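Long-range contact in exopolysaccharide biosynthesis protein (Pantoea stewartii subsp. stewartii DC283, PDB 6TGF), which modifies the glycan of the bacterial biofilm, probably by hydrolysis, and has a bacteriophage tailspike-like parallel beta-helix fold: residues I167-S172 / K189-H194. Numbering follows the deposited sequence.
Sequences IGEIPS and KLKSWH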
loop_
_atom_site.group_PDB
_atom_site.type_symbol
_atom_site.label_atom_id
_atom_site.label_comp_id
_atom_site.label_asym_id
_atom_site.label_seq_id
_atom_site.Cartn_x
_atom_site.Cartn_y
_atom_site.Cartn_z
ATOM N N ILE B 167 -13.278 51.594 3.118
ATOM C CA ILE B 167 -12.484 50.465 3.692
ATOM C C ILE B 167 -11.022 50.910 3.794
ATOM O O ILE B 167 -10.435 51.253 2.750
ATOM C CB ILE B 167 -12.626 49.181 2.847
ATOM C CG1 ILE B 167 -14.079 48.910 2.439
ATOM C CG2 ILE B 167 -12.013 47.990 3.570
ATOM C CD1 ILE B 167 -14.393 49.251 1.001
ATOM N N GLY B 168 -10.464 50.894 5.007
ATOM C CA GLY B 168 -9.089 51.336 5.300
ATOM C C GLY B 168 -8.107 50.178 5.351
ATOM O O GLY B 168 -8.550 49.018 5.233
ATOM N N GLU B 169 -6.818 50.488 5.523
ATOM C CA GLU B 169 -5.714 49.497 5.638
ATOM C C GLU B 169 -4.955 49.737 6.949
ATOM O O GLU B 169 -4.801 50.910 7.337
ATOM C CB GLU B 169 -4.778 49.586 4.431
ATOM C CG GLU B 169 -3.829 48.406 4.318
ATOM C CD GLU B 169 -3.200 48.209 2.949
ATOM O OE1 GLU B 169 -3.103 47.044 2.507
ATOM O OE2 GLU B 169 -2.807 49.218 2.329
ATOM N N ILE B 170 -4.506 48.656 7.593
ATOM C CA ILE B 170 -3.780 48.671 8.899
ATOM C C ILE B 170 -2.530 47.802 8.758
ATOM O O ILE B 170 -2.608 46.682 8.262
ATOM C CB ILE B 170 -4.717 48.209 10.037
ATOM C CG1 ILE B 170 -5.921 49.149 10.167
ATOM C CG2 ILE B 170 -3.958 48.063 11.351
ATOM C CD1 ILE B 170 -6.829 48.864 11.345
ATOM N N PRO B 171 -1.336 48.296 9.163
ATOM C CA PRO B 171 -0.080 47.591 8.893
ATOM C C PRO B 171 0.200 46.338 9.743
ATOM O O PRO B 171 0.823 45.435 9.215
ATOM C CB PRO B 171 0.991 48.665 9.156
ATOM C CG PRO B 171 0.355 49.605 10.157
ATOM C CD PRO B 171 -1.128 49.579 9.853
ATOM N N SER B 172 -0.244 46.303 11.007
ATOM C CA SER B 172 0.058 45.218 11.983
ATOM C C SER B 172 -1.131 44.975 12.920
ATOM O O SER B 172 -2.018 45.849 12.979
ATOM C CB SER B 172 1.303 45.546 12.763
ATOM O OG SER B 172 1.118 46.717 13.547
ATOM N N LYS B 189 -8.677 46.169 6.240
ATOM C CA LYS B 189 -7.723 45.305 5.499
ATOM C C LYS B 189 -6.374 45.329 6.227
ATOM O O LYS B 189 -5.714 46.378 6.199
ATOM C CB LYS B 189 -7.629 45.804 4.054
ATOM C CG LYS B 189 -7.265 44.749 3.024
ATOM C CD LYS B 189 -5.779 44.593 2.828
ATOM C CE LYS B 189 -5.418 43.308 2.116
ATOM N NZ LYS B 189 -6.094 43.206 0.800
ATOM N N LEU B 190 -6.002 44.224 6.880
ATOM C CA LEU B 190 -4.696 44.072 7.577
ATOM C C LEU B 190 -3.642 43.635 6.552
ATOM O O LEU B 190 -3.787 42.528 5.998
ATOM C CB LEU B 190 -4.830 43.052 8.714
ATOM C CG LEU B 190 -3.568 42.816 9.546
ATOM C CD1 LEU B 190 -3.153 44.078 10.287
ATOM C CD2 LEU B 190 -3.766 41.672 10.526
ATOM N N LYS B 191 -2.633 44.480 6.309
ATOM C CA LYS B 191 -1.537 44.232 5.332
ATOM C C LYS B 191 -0.789 42.954 5.730
ATOM O O LYS B 191 -0.522 42.123 4.838
ATOM C CB LYS B 191 -0.582 45.428 5.275
ATOM C CG LYS B 191 0.538 45.315 4.246
ATOM C CD LYS B 191 1.710 46.238 4.513
ATOM C CE LYS B 191 3.046 45.633 4.132
ATOM N NZ LYS B 191 3.476 44.602 5.105
ATOM N N SER B 192 -0.461 42.811 7.017
ATOM C CA SER B 192 0.234 41.625 7.580
ATOM C C SER B 192 0.076 41.590 9.104
ATOM O O SER B 192 -0.306 42.620 9.687
ATOM C CB SER B 192 1.687 41.612 7.174
ATOM O OG SER B 192 2.544 41.771 8.291
ATOM N N TRP B 193 0.371 40.437 9.710
ATOM C CA TRP B 193 0.359 40.227 11.183
ATOM C C TRP B 193 1.407 41.146 11.820
ATOM O O TRP B 193 1.022 42.006 12.634
ATOM C CB TRP B 193 0.606 38.752 11.525
ATOM C CG TRP B 193 -0.011 38.305 12.814
ATOM C CD1 TRP B 193 -1.112 37.513 12.958
ATOM C CD2 TRP B 193 0.437 38.611 14.148
ATOM N NE1 TRP B 193 -1.383 37.305 14.282
ATOM C CE2 TRP B 193 -0.451 37.967 15.037
ATOM C CE3 TRP B 193 1.494 39.362 14.677
ATOM C CZ2 TRP B 193 -0.311 38.054 16.422
ATOM C CZ3 TRP B 193 1.629 39.449 16.045
ATOM C CH2 TRP B 193 0.738 38.804 16.904
ATOM N N HIS B 194 2.678 40.969 11.438
ATOM C CA HIS B 194 3.846 41.760 11.909
ATOM C C HIS B 194 4.134 42.894 10.929
ATOM O O HIS B 194 3.947 42.730 9.726
ATOM C CB HIS B 194 5.072 40.853 12.079
ATOM C CG HIS B 194 4.923 39.839 13.161
ATOM N ND1 HIS B 194 4.987 40.175 14.498
ATOM C CD2 HIS B 194 4.721 38.504 13.114
ATOM C CE1 HIS B 194 4.831 39.092 15.229
ATOM N NE2 HIS B 194 4.665 38.054 14.404
HETATM O O HOH W 1 3.006 46.405 7.753
#
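Two short parallel strands, 168-170 and 187-190, pair here at one edge of a small mixed sheet, between the N-terminal antiparallel sheets and the long beta-helix. E169 is bridged to K189 and I170 to L190. Three backbone hydrogen bonds join the two segments. K189 N donates to G168 O at 3.0 Å, I170 N to K189 O at 2.9 Å, and K191 N to I170 O at 2.9 Å. The last is the straightest, with 164° at the hydrogen. Strand 168-170 is outermost in the sheet within this chain; strand 187-190 also pairs with strand 202-207 on its other side.

The connection is a beta-alpha-beta unit, with helix 173-176 between the two strands. S172 is the N-cap of that helix, and its OG is hydrogen-bonded to D175. I170 and L190 share the sheet face that the helix covers. I170 packs on D175 and L176, L190 on V173. The L190 methyl CD1 lies 3.3 Å from I170 O. The same methyl also approaches S172 O and is 4.2 Å from I170 CG2.

E169 and K189 occupy the other face. Their side chains run side by side and point the same way. E169 OE1 meets the aliphatic part of K189, at CD, 3.6 Å away. OE1 and K189 NZ are 5.2 Å apart, so any attraction between the charges acts over a distance. Further along, a water bridges the segments: it donates to P171 O and accepts from K191 NZ. S172 CA approaches the carbonyl oxygens of S192 and W193 through CA-H...O contacts.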